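Local coordinates for aminoglycoside N(6')acetyltransferase (Legionella pneumophila subsp. pneumophila, PDB 3F5B), which probably transfers an acetyl group from acetyl-coenzyme A to an amino group of aminoglycoside antibiotics, as a member of the GNAT acetyltransferase family, at residues 30-35 with 47-52; 65-70 with 122-127; 87-92 with 165-170. All blocks are in the same frame, centred on the assembly; numbering follows the deposited sequence.

Contact 1 of 3, residues 30-35 with 47-52; sequences GWIHQP and SNTIKD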
loop_
_atom_site.group_PDB
_atom_site.type_symbol
_atom_site.label_atom_id
_atom_site.label_comp_id
_atom_site.label_asym_id
_atom_site.label_seq_id
_atom_site.Cartn_x
_atom_site.Cartn_y
_atom_site.Cartn_z
ATOM N N GLY A 30 12.277 -10.956 -6.059
ATOM C CA GLY A 30 13.049 -10.311 -7.118
ATOM C C GLY A 30 12.646 -8.844 -7.196
ATOM O O GLY A 30 13.506 -7.951 -7.234
ATOM N N TRP A 31 11.337 -8.612 -7.193
ATOM C CA TRP A 31 10.767 -7.272 -7.295
ATOM C C TRP A 31 11.391 -6.297 -6.296
ATOM O O TRP A 31 11.772 -5.197 -6.652
ATOM C CB TRP A 31 9.266 -7.312 -7.032
ATOM C CG TRP A 31 8.410 -7.645 -8.229
ATOM C CD1 TRP A 31 8.817 -7.800 -9.538
ATOM C CD2 TRP A 31 7.000 -7.818 -8.226
ATOM N NE1 TRP A 31 7.736 -8.065 -10.335
ATOM C CE2 TRP A 31 6.603 -8.058 -9.556
ATOM C CE3 TRP A 31 6.018 -7.752 -7.225
ATOM C CZ2 TRP A 31 5.258 -8.298 -9.912
ATOM C CZ3 TRP A 31 4.691 -7.975 -7.572
ATOM C CH2 TRP A 31 4.322 -8.250 -8.915
ATOM N N ILE A 32 11.523 -6.720 -5.049
ATOM C CA ILE A 32 11.924 -5.784 -4.010
ATOM C C ILE A 32 13.430 -5.698 -3.858
ATOM O O ILE A 32 13.932 -5.087 -2.900
ATOM C CB ILE A 32 11.252 -6.112 -2.662
ATOM C CG1 ILE A 32 11.739 -7.482 -2.122
ATOM C CG2 ILE A 32 9.718 -6.068 -2.830
ATOM C CD1 ILE A 32 11.115 -7.907 -0.812
ATOM N N HIS A 33 14.143 -6.317 -4.795
ATOM C CA HIS A 33 15.576 -6.101 -4.948
ATOM C C HIS A 33 15.947 -5.310 -6.218
ATOM O O HIS A 33 17.129 -5.211 -6.590
ATOM C CB HIS A 33 16.321 -7.441 -4.847
ATOM C CG HIS A 33 16.296 -8.025 -3.466
ATOM N ND1 HIS A 33 15.281 -8.847 -3.016
ATOM C CD2 HIS A 33 17.148 -7.873 -2.421
ATOM C CE1 HIS A 33 15.515 -9.180 -1.759
ATOM N NE2 HIS A 33 16.644 -8.609 -1.376
ATOM N N GLN A 34 14.951 -4.728 -6.885
ATOM C CA GLN A 34 15.230 -3.869 -8.034
ATOM C C GLN A 34 15.699 -2.487 -7.554
ATOM O O GLN A 34 15.177 -1.963 -6.551
ATOM C CB GLN A 34 13.999 -3.712 -8.925
ATOM C CG GLN A 34 13.356 -5.015 -9.402
ATOM C CD GLN A 34 12.069 -4.733 -10.165
ATOM O OE1 GLN A 34 12.104 -4.566 -11.369
ATOM N NE2 GLN A 34 10.938 -4.635 -9.459
ATOM N N PRO A 35 16.670 -1.874 -8.277
ATOM C CA PRO A 35 17.171 -0.567 -7.842
ATOM C C PRO A 35 16.056 0.461 -7.640
ATOM O O PRO A 35 16.083 1.193 -6.641
ATOM C CB PRO A 35 18.167 -0.152 -8.951
ATOM C CG PRO A 35 18.598 -1.434 -9.601
ATOM C CD PRO A 35 17.373 -2.380 -9.478
ATOM N N SER A 47 14.747 -5.742 5.232
ATOM C CA SER A 47 14.898 -6.873 6.100
ATOM C C SER A 47 13.577 -7.250 6.759
ATOM O O SER A 47 13.170 -8.412 6.694
ATOM C CB SER A 47 15.945 -6.559 7.179
ATOM O OG SER A 47 16.165 -7.743 7.895
ATOM N N ASN A 48 12.910 -6.277 7.379
ATOM C CA ASN A 48 11.595 -6.503 7.992
ATOM C C ASN A 48 10.555 -7.044 7.004
ATOM O O ASN A 48 9.777 -7.940 7.350
ATOM C CB ASN A 48 11.038 -5.232 8.623
ATOM C CG ASN A 48 11.856 -4.733 9.797
ATOM O OD1 ASN A 48 12.553 -5.496 10.488
ATOM N ND2 ASN A 48 11.744 -3.433 10.055
ATOM N N THR A 49 10.543 -6.473 5.786
ATOM C CA THR A 49 9.674 -6.909 4.706
ATOM C C THR A 49 9.866 -8.364 4.317
ATOM O O THR A 49 8.897 -9.140 4.279
ATOM C CB THR A 49 9.792 -5.959 3.513
ATOM O OG1 THR A 49 9.330 -4.684 3.950
ATOM C CG2 THR A 49 8.888 -6.391 2.356
ATOM N N ILE A 50 11.122 -8.748 4.107
ATOM C CA ILE A 50 11.453 -10.107 3.739
ATOM C C ILE A 50 11.021 -11.086 4.832
ATOM O O ILE A 50 10.397 -12.084 4.526
ATOM C CB ILE A 50 12.974 -10.239 3.424
ATOM C CG1 ILE A 50 13.317 -9.506 2.117
ATOM C CG2 ILE A 50 13.438 -11.702 3.406
ATOM C CD1 ILE A 50 14.818 -9.516 1.777
ATOM N N LYS A 51 11.351 -10.777 6.093
ATOM C CA LYS A 51 10.936 -11.578 7.241
ATOM C C LYS A 51 9.424 -11.747 7.295
ATOM O O LYS A 51 8.935 -12.868 7.435
ATOM C CB LYS A 51 11.436 -10.948 8.550
ATOM C CG LYS A 51 10.981 -11.652 9.860
ATOM C CD LYS A 51 11.925 -11.356 11.053
ATOM C CE LYS A 51 11.488 -12.138 12.313
ATOM N NZ LYS A 51 12.598 -12.322 13.305
ATOM N N ASP A 52 8.680 -10.648 7.174
ATOM C CA ASP A 52 7.241 -10.736 7.391
ATOM C C ASP A 52 6.580 -11.501 6.260
ATOM O O ASP A 52 5.614 -12.218 6.486
ATOM C CB ASP A 52 6.558 -9.370 7.548
ATOM C CG ASP A 52 5.261 -9.465 8.361
ATOM O OD1 ASP A 52 5.359 -9.789 9.565
ATOM O OD2 ASP A 52 4.154 -9.223 7.813
#

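Contact 2 of 3, residues 65-70 with 122-127; sequences THWIAY and SQFSDT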
loop_
_atom_site.group_PDB
_atom_site.type_symbol
_atom_site.label_atom_id
_atom_site.label_comp_id
_atom_site.label_asym_id
_atom_site.label_seq_id
_atom_site.Cartn_x
_atom_site.Cartn_y
_atom_site.Cartn_z
ATOM N N THR A 65 -0.735 -8.234 6.284
ATOM C CA THR A 65 -1.251 -9.025 5.153
ATOM C C THR A 65 -0.484 -8.603 3.902
ATOM O O THR A 65 -0.136 -7.419 3.739
ATOM C CB THR A 65 -2.758 -8.768 4.943
ATOM O OG1 THR A 65 -3.441 -9.100 6.150
ATOM C CG2 THR A 65 -3.328 -9.628 3.868
ATOM N N HIS A 66 -0.143 -9.582 3.080
ATOM C CA HIS A 66 0.704 -9.342 1.905
ATOM C C HIS A 66 -0.120 -9.664 0.658
ATOM O O HIS A 66 -0.743 -10.737 0.591
ATOM C CB HIS A 66 1.963 -10.195 1.994
ATOM C CG HIS A 66 2.855 -9.799 3.138
ATOM N ND1 HIS A 66 4.009 -9.068 2.959
ATOM C CD2 HIS A 66 2.713 -9.959 4.476
ATOM C CE1 HIS A 66 4.564 -8.834 4.141
ATOM N NE2 HIS A 66 3.794 -9.362 5.076
ATOM N N TRP A 67 -0.134 -8.723 -0.280
ATOM C CA TRP A 67 -0.996 -8.762 -1.452
ATOM C C TRP A 67 -0.199 -8.589 -2.738
ATOM O O TRP A 67 0.932 -8.036 -2.749
ATOM C CB TRP A 67 -2.029 -7.609 -1.437
ATOM C CG TRP A 67 -2.864 -7.475 -0.222
ATOM C CD1 TRP A 67 -2.527 -6.842 0.949
ATOM C CD2 TRP A 67 -4.193 -7.950 -0.056
ATOM N NE1 TRP A 67 -3.601 -6.875 1.838
ATOM C CE2 TRP A 67 -4.628 -7.557 1.241
ATOM C CE3 TRP A 67 -5.081 -8.665 -0.884
ATOM C CZ2 TRP A 67 -5.900 -7.877 1.736
ATOM C CZ3 TRP A 67 -6.356 -8.953 -0.396
ATOM C CH2 TRP A 67 -6.755 -8.559 0.898
ATOM N N ILE A 68 -0.829 -9.033 -3.831
ATOM C CA ILE A 68 -0.296 -8.859 -5.186
ATOM C C ILE A 68 -1.436 -8.288 -6.057
ATOM O O ILE A 68 -2.590 -8.717 -5.931
ATOM C CB ILE A 68 0.346 -10.197 -5.733
ATOM C CG1 ILE A 68 0.998 -10.031 -7.128
ATOM C CG2 ILE A 68 -0.633 -11.388 -5.734
ATOM C CD1 ILE A 68 2.029 -11.181 -7.395
ATOM N N ALA A 69 -1.110 -7.323 -6.912
ATOM C CA ALA A 69 -2.086 -6.721 -7.849
ATOM C C ALA A 69 -1.833 -7.273 -9.229
ATOM O O ALA A 69 -0.661 -7.366 -9.649
ATOM C CB ALA A 69 -1.916 -5.208 -7.872
ATOM N N TYR A 70 -2.917 -7.587 -9.950
ATOM C CA TYR A 70 -2.855 -8.145 -11.293
ATOM C C TYR A 70 -3.556 -7.222 -12.291
ATOM O O TYR A 70 -4.566 -6.611 -11.956
ATOM C CB TYR A 70 -3.570 -9.505 -11.343
ATOM C CG TYR A 70 -2.702 -10.631 -10.862
ATOM C CD1 TYR A 70 -2.511 -10.860 -9.492
ATOM C CD2 TYR A 70 -2.038 -11.442 -11.770
ATOM C CE1 TYR A 70 -1.682 -11.902 -9.044
ATOM C CE2 TYR A 70 -1.213 -12.474 -11.342
ATOM C CZ TYR A 70 -1.044 -12.694 -9.980
ATOM O OH TYR A 70 -0.222 -13.727 -9.592
ATOM N N SER A 122 -12.004 -2.538 -3.409
ATOM C CA SER A 122 -12.146 -3.994 -3.572
ATOM C C SER A 122 -11.909 -4.781 -2.272
ATOM O O SER A 122 -12.513 -5.834 -2.077
ATOM C CB SER A 122 -11.123 -4.530 -4.611
ATOM O OG SER A 122 -11.403 -3.992 -5.904
ATOM N N GLN A 123 -11.007 -4.280 -1.423
ATOM C CA GLN A 123 -10.560 -5.022 -0.222
ATOM C C GLN A 123 -10.886 -4.330 1.117
ATOM O O GLN A 123 -10.832 -4.950 2.188
ATOM C CB GLN A 123 -9.049 -5.330 -0.313
ATOM C CG GLN A 123 -8.613 -6.196 -1.542
ATOM C CD GLN A 123 -9.304 -7.546 -1.604
ATOM O OE1 GLN A 123 -9.769 -8.065 -0.594
ATOM N NE2 GLN A 123 -9.431 -8.091 -2.799
ATOM N N PHE A 124 -11.221 -3.046 1.078
ATOM C CA PHE A 124 -11.406 -2.330 2.343
ATOM C C PHE A 124 -12.563 -1.366 2.275
ATOM O O PHE A 124 -12.544 -0.334 2.926
ATOM C CB PHE A 124 -10.098 -1.621 2.734
ATOM C CG PHE A 124 -8.972 -2.585 3.030
ATOM C CD1 PHE A 124 -8.899 -3.207 4.275
ATOM C CD2 PHE A 124 -8.025 -2.901 2.059
ATOM C CE1 PHE A 124 -7.870 -4.118 4.571
ATOM C CE2 PHE A 124 -6.998 -3.830 2.324
ATOM C CZ PHE A 124 -6.923 -4.442 3.588
ATOM N N SER A 125 -13.578 -1.717 1.494
ATOM C CA SER A 125 -14.732 -0.851 1.304
ATOM C C SER A 125 -15.494 -0.550 2.606
ATOM O O SER A 125 -16.188 0.461 2.711
ATOM C CB SER A 125 -15.674 -1.470 0.270
ATOM O OG SER A 125 -16.318 -2.597 0.840
ATOM N N ASP A 126 -15.364 -1.460 3.560
ATOM C CA ASP A 126 -15.960 -1.433 4.901
ATOM C C ASP A 126 -15.087 -0.680 5.929
ATOM O O ASP A 126 -15.479 -0.475 7.078
ATOM C CB ASP A 126 -16.023 -2.890 5.346
ATOM C CG ASP A 126 -14.775 -3.673 4.884
ATOM O OD1 ASP A 126 -13.636 -3.129 4.963
ATOM O OD2 ASP A 126 -14.932 -4.814 4.415
ATOM N N THR A 127 -13.884 -0.307 5.524
ATOM C CA THR A 127 -12.952 0.384 6.399
ATOM C C THR A 127 -13.195 1.902 6.337
ATOM O O THR A 127 -13.646 2.421 5.315
ATOM C CB THR A 127 -11.520 -0.019 5.981
ATOM O OG1 THR A 127 -11.357 -1.417 6.224
ATOM C CG2 THR A 127 -10.455 0.758 6.736
#

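Contact 3 of 3, residues 87-92 with 165-170; sequences SEEYPD and HYKMKL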
loop_
_atom_site.group_PDB
_atom_site.type_symbol
_atom_site.label_atom_id
_atom_site.label_comp_id
_atom_site.label_asym_id
_atom_site.label_seq_id
_atom_site.Cartn_x
_atom_site.Cartn_y
_atom_site.Cartn_z
ATOM N N SER A 87 -9.787 2.999 18.717
ATOM C CA SER A 87 -9.245 3.695 19.905
ATOM C C SER A 87 -8.916 5.157 19.620
ATOM O O SER A 87 -9.596 5.799 18.823
ATOM C CB SER A 87 -8.008 2.968 20.479
ATOM O OG SER A 87 -7.148 2.490 19.457
ATOM N N GLU A 88 -7.900 5.669 20.321
ATOM C CA GLU A 88 -7.228 6.951 20.049
ATOM C C GLU A 88 -7.960 7.916 19.122
ATOM O O GLU A 88 -9.127 8.257 19.354
ATOM C CB GLU A 88 -5.803 6.703 19.515
ATOM C CG GLU A 88 -4.673 6.838 20.557
ATOM C CD GLU A 88 -4.398 5.554 21.351
ATOM O OE1 GLU A 88 -5.227 5.187 22.221
ATOM O OE2 GLU A 88 -3.339 4.920 21.116
ATOM N N GLU A 89 -7.255 8.362 18.084
ATOM C CA GLU A 89 -7.813 9.247 17.062
ATOM C C GLU A 89 -8.561 8.433 16.022
ATOM O O GLU A 89 -9.205 8.991 15.127
ATOM C CB GLU A 89 -6.703 10.056 16.392
ATOM C CG GLU A 89 -5.465 9.229 16.110
ATOM C CD GLU A 89 -4.277 10.043 15.633
ATOM O OE1 GLU A 89 -4.461 10.967 14.804
ATOM O OE2 GLU A 89 -3.145 9.735 16.081
ATOM N N TYR A 90 -8.464 7.109 16.149
ATOM C CA TYR A 90 -9.109 6.206 15.217
ATOM C C TYR A 90 -10.114 5.354 15.949
ATOM O O TYR A 90 -9.812 4.227 16.328
ATOM C CB TYR A 90 -8.072 5.359 14.480
ATOM C CG TYR A 90 -7.058 6.217 13.781
ATOM C CD1 TYR A 90 -7.452 7.116 12.792
ATOM C CD2 TYR A 90 -5.710 6.152 14.123
ATOM C CE1 TYR A 90 -6.537 7.921 12.158
ATOM C CE2 TYR A 90 -4.777 6.954 13.493
ATOM C CZ TYR A 90 -5.200 7.840 12.517
ATOM O OH TYR A 90 -4.285 8.642 11.882
ATOM N N PRO A 91 -11.324 5.902 16.156
ATOM C CA PRO A 91 -12.339 5.223 16.950
ATOM C C PRO A 91 -13.003 4.098 16.168
ATOM O O PRO A 91 -13.585 3.192 16.750
ATOM C CB PRO A 91 -13.341 6.335 17.267
ATOM C CG PRO A 91 -13.150 7.363 16.204
ATOM C CD PRO A 91 -11.844 7.123 15.513
ATOM N N ASP A 92 -12.908 4.168 14.849
ATOM C CA ASP A 92 -13.410 3.114 13.991
ATOM C C ASP A 92 -12.220 2.302 13.487
ATOM O O ASP A 92 -12.375 1.381 12.681
ATOM C CB ASP A 92 -14.214 3.717 12.838
ATOM C CG ASP A 92 -15.232 4.741 13.316
ATOM O OD1 ASP A 92 -16.435 4.419 13.300
ATOM O OD2 ASP A 92 -14.828 5.853 13.729
ATOM N N HIS A 165 9.338 11.590 7.514
ATOM C CA HIS A 165 8.270 10.933 6.765
ATOM C C HIS A 165 6.971 11.701 7.034
ATOM O O HIS A 165 6.845 12.382 8.056
ATOM C CB HIS A 165 8.055 9.472 7.223
ATOM C CG HIS A 165 9.192 8.556 6.927
ATOM N ND1 HIS A 165 9.071 7.449 6.104
ATOM C CD2 HIS A 165 10.471 8.560 7.364
ATOM C CE1 HIS A 165 10.233 6.820 6.043
ATOM N NE2 HIS A 165 11.093 7.471 6.807
ATOM N N TYR A 166 6.012 11.594 6.129
ATOM C CA TYR A 166 4.685 12.147 6.351
ATOM C C TYR A 166 3.770 11.033 6.855
ATOM O O TYR A 166 3.923 9.897 6.462
ATOM C CB TYR A 166 4.084 12.642 5.036
ATOM C CG TYR A 166 4.624 13.972 4.527
ATOM C CD1 TYR A 166 4.696 15.082 5.367
ATOM C CD2 TYR A 166 5.017 14.118 3.191
ATOM C CE1 TYR A 166 5.169 16.330 4.897
ATOM C CE2 TYR A 166 5.498 15.365 2.685
ATOM C CZ TYR A 166 5.561 16.450 3.550
ATOM O OH TYR A 166 6.020 17.640 3.097
ATOM N N LYS A 167 2.810 11.385 7.698
ATOM C CA LYS A 167 1.684 10.526 7.964
ATOM C C LYS A 167 0.564 11.093 7.095
ATOM O O LYS A 167 0.286 12.300 7.161
ATOM C CB LYS A 167 1.322 10.607 9.441
ATOM C CG LYS A 167 0.942 9.270 10.042
ATOM C CD LYS A 167 0.349 9.397 11.445
ATOM C CE LYS A 167 -0.359 8.109 11.827
ATOM N NZ LYS A 167 -1.652 8.424 12.541
HETATM N N MSE A 168 -0.048 10.250 6.258
HETATM C CA MSE A 168 -1.084 10.714 5.322
HETATM C C MSE A 168 -2.327 9.873 5.513
HETATM O O MSE A 168 -2.221 8.696 5.836
HETATM C CB MSE A 168 -0.593 10.618 3.874
HETATM C CG MSE A 168 0.709 11.391 3.641
HETATM SE SE MSE A 168 1.377 11.396 1.834
HETATM C CE MSE A 168 0.025 12.492 1.051
ATOM N N LYS A 169 -3.494 10.472 5.308
ATOM C CA LYS A 169 -4.748 9.828 5.654
ATOM C C LYS A 169 -5.757 10.011 4.521
ATOM O O LYS A 169 -5.820 11.098 3.893
ATOM C CB LYS A 169 -5.276 10.417 6.978
ATOM C CG LYS A 169 -6.679 9.976 7.392
ATOM C CD LYS A 169 -7.232 10.797 8.581
ATOM C CE LYS A 169 -7.892 12.084 8.117
ATOM N NZ LYS A 169 -8.334 13.052 9.222
ATOM N N LEU A 170 -6.512 8.944 4.247
ATOM C CA LEU A 170 -7.593 8.980 3.257
ATOM C C LEU A 170 -8.907 8.518 3.874
ATOM O O LEU A 170 -8.942 7.493 4.549
ATOM C CB LEU A 170 -7.239 8.112 2.044
ATOM C CG LEU A 170 -8.275 7.928 0.927
ATOM C CD1 LEU A 170 -8.693 9.260 0.343
ATOM C CD2 LEU A 170 -7.695 7.040 -0.152
#

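Contact 1 of 3, residues 30-35 with 47-52
In the helical N-terminal part of this GNAT fold, the turn that ends helix 25-31 packs on helix 43-57, with Ile32 and His33 meeting Thr49 and Ile50. Ile32, the first residue to leave the helical conformation, sends its CD1 methyl across to both partners, 4.0 Å from Ile50 CG1 and 4.2 Å from Thr49 CG2. Its CG1 branch lies between the backbone N and the carbonyl carbon (chi1 65°), and the straight continuation to CD1 makes a long apolar arm suited to reaching a neighbouring helix. Thr49 answers with its methyl, while OG1 turns back to Gly45 O, so the buried threonine offers carbon to its neighbour while its hydroxyl is satisfied by its own helix. Leu41 and Tyr78 touch both Ile32 and Thr49 and add to the apolar cluster.

The type I turn from Trp31 to Gln34 is held by Trp31 O, which accepts from Gln34 N and also from Gln34 NE2 at 3.0 Å, the latter on a carbonyl lone pair. Nearer the surface, His33 ND1 bonds to Leu29 O, and the CE1-NE2 edge of the imidazole faces Ile50, whose CD1 methyl lies near the ring plane, 3.6 Å from His33 CE1.

Contact 2 of 3, residues 65-70 with 122-127
Trp67 lays the far end of its indole against the side chain of Gln123 and touches Phe124 at CZ with the same six-membered ring, obliquely. The amide of Gln123 approaches CZ3 and CH2 obliquely, its plane 41° from that of the indole, so the two flat groups are neither stacked nor perpendicular. Gln123 OE1 lies 3.4 Å from Trp67 CH2, and Gln123 CD is 3.5 Å from Trp67 CZ3. The aliphatic part of the glutamine shares in the packing, with Gln123 CG 3.7 Å from Trp67 CZ3. A bend at chi2 (-58°) folds the chain so that methylene and amide both meet the indole, a place that suits a residue with an apolar stem and a polar end near the surface.

Phe124 comes in beside it, CZ reaching 4.0 Å from Trp67 CZ2. In the GNAT fold this is where the C-terminal end of helix 109-123 packs against the sheet: strand 65-71 supplies the tryptophan, and the end of the helix with the turn that follows supplies the other two side chains. Phe119, one turn earlier in that helix, meets the indole edge-to-face.

Tryptophan fits because it joins a wide apolar surface to one polar atom, NE1, which is satisfied by Thr81 OG1 on the adjacent strand 74-84. On one face of the indole, Thr65 CG2 sits 3.2 Å above the plane, toward the rim. Beyond Phe124 the chain reverses in a type I turn closed by Thr127 N bonding to Phe124 O at 2.9 Å. Thr127 OG1 lies in plane at the edge of the phenylalanine ring and donates to Asp126 OD1, 3.1 Å away.

Contact 3 of 3, residues 87-92 with 165-170
Tyr90, in the loop between strands 74-84 and 94-101 of the GNAT sheet, reaches over to Lys167 on strand 164-171. The loop has no regular structure of its own, and the buried side chain of Tyr90 makes the main link to the strand. The tyrosine packs against Leu131 of strand 129-132 and Ile153 of strand 151-158, the two neighbours of strand 164-171. Its ring suits these apolar neighbours, while the hydroxyl at the end supplies a polar partner for the lysine. Tyr90 and Lys167 extend toward each other from opposite directions, and Lys167 NZ donates to Tyr90 OH at 2.7 Å. The ammonium group lies at the ring edge, in its plane, and does not stack over the face, so this is a hydrogen bond to the phenol oxygen. A bend at the last torsion of the lysine (chi4 -139°) turns NZ from an otherwise extended chain.

The outer side is looser. Glu89 is exposed, and its carboxylate approaches the lysine without forming a salt bridge: Glu89 OE2 stays 4.1 Å from Lys167 NZ. At that separation the opposite charges may still favour each other, and the carboxylate could modestly stabilise the ammonium form. The stem of the glutamate is closer to the aromatic ring, with Glu89 CG 3.5 Å above one face of Tyr90, offset toward the rim.

How the contacts relate
Contact 1 closes before the other two open, whereas contacts 2 and 3 interleave along the chain: 65-70, 87-92, 122-127, 165-170. Contact 1 lies among the N-terminal helices, its centre about 20 Å from that of contact 2 and about 26 Å from that of contact 3. It touches contact 2 all the same: Asp52 OD2 of helix 43-57 makes a probable hydrogen bond of 2.8 Å with His66 NE2 on strand 65-71. Contacts 2 and 3, about 18 Å apart between centres, reach the same mixed sheet. Contact 2 brings a helix end, and contact 3 a loop, to strands in different parts of the GNAT sheet, while contact 1 joins two N-terminal helices.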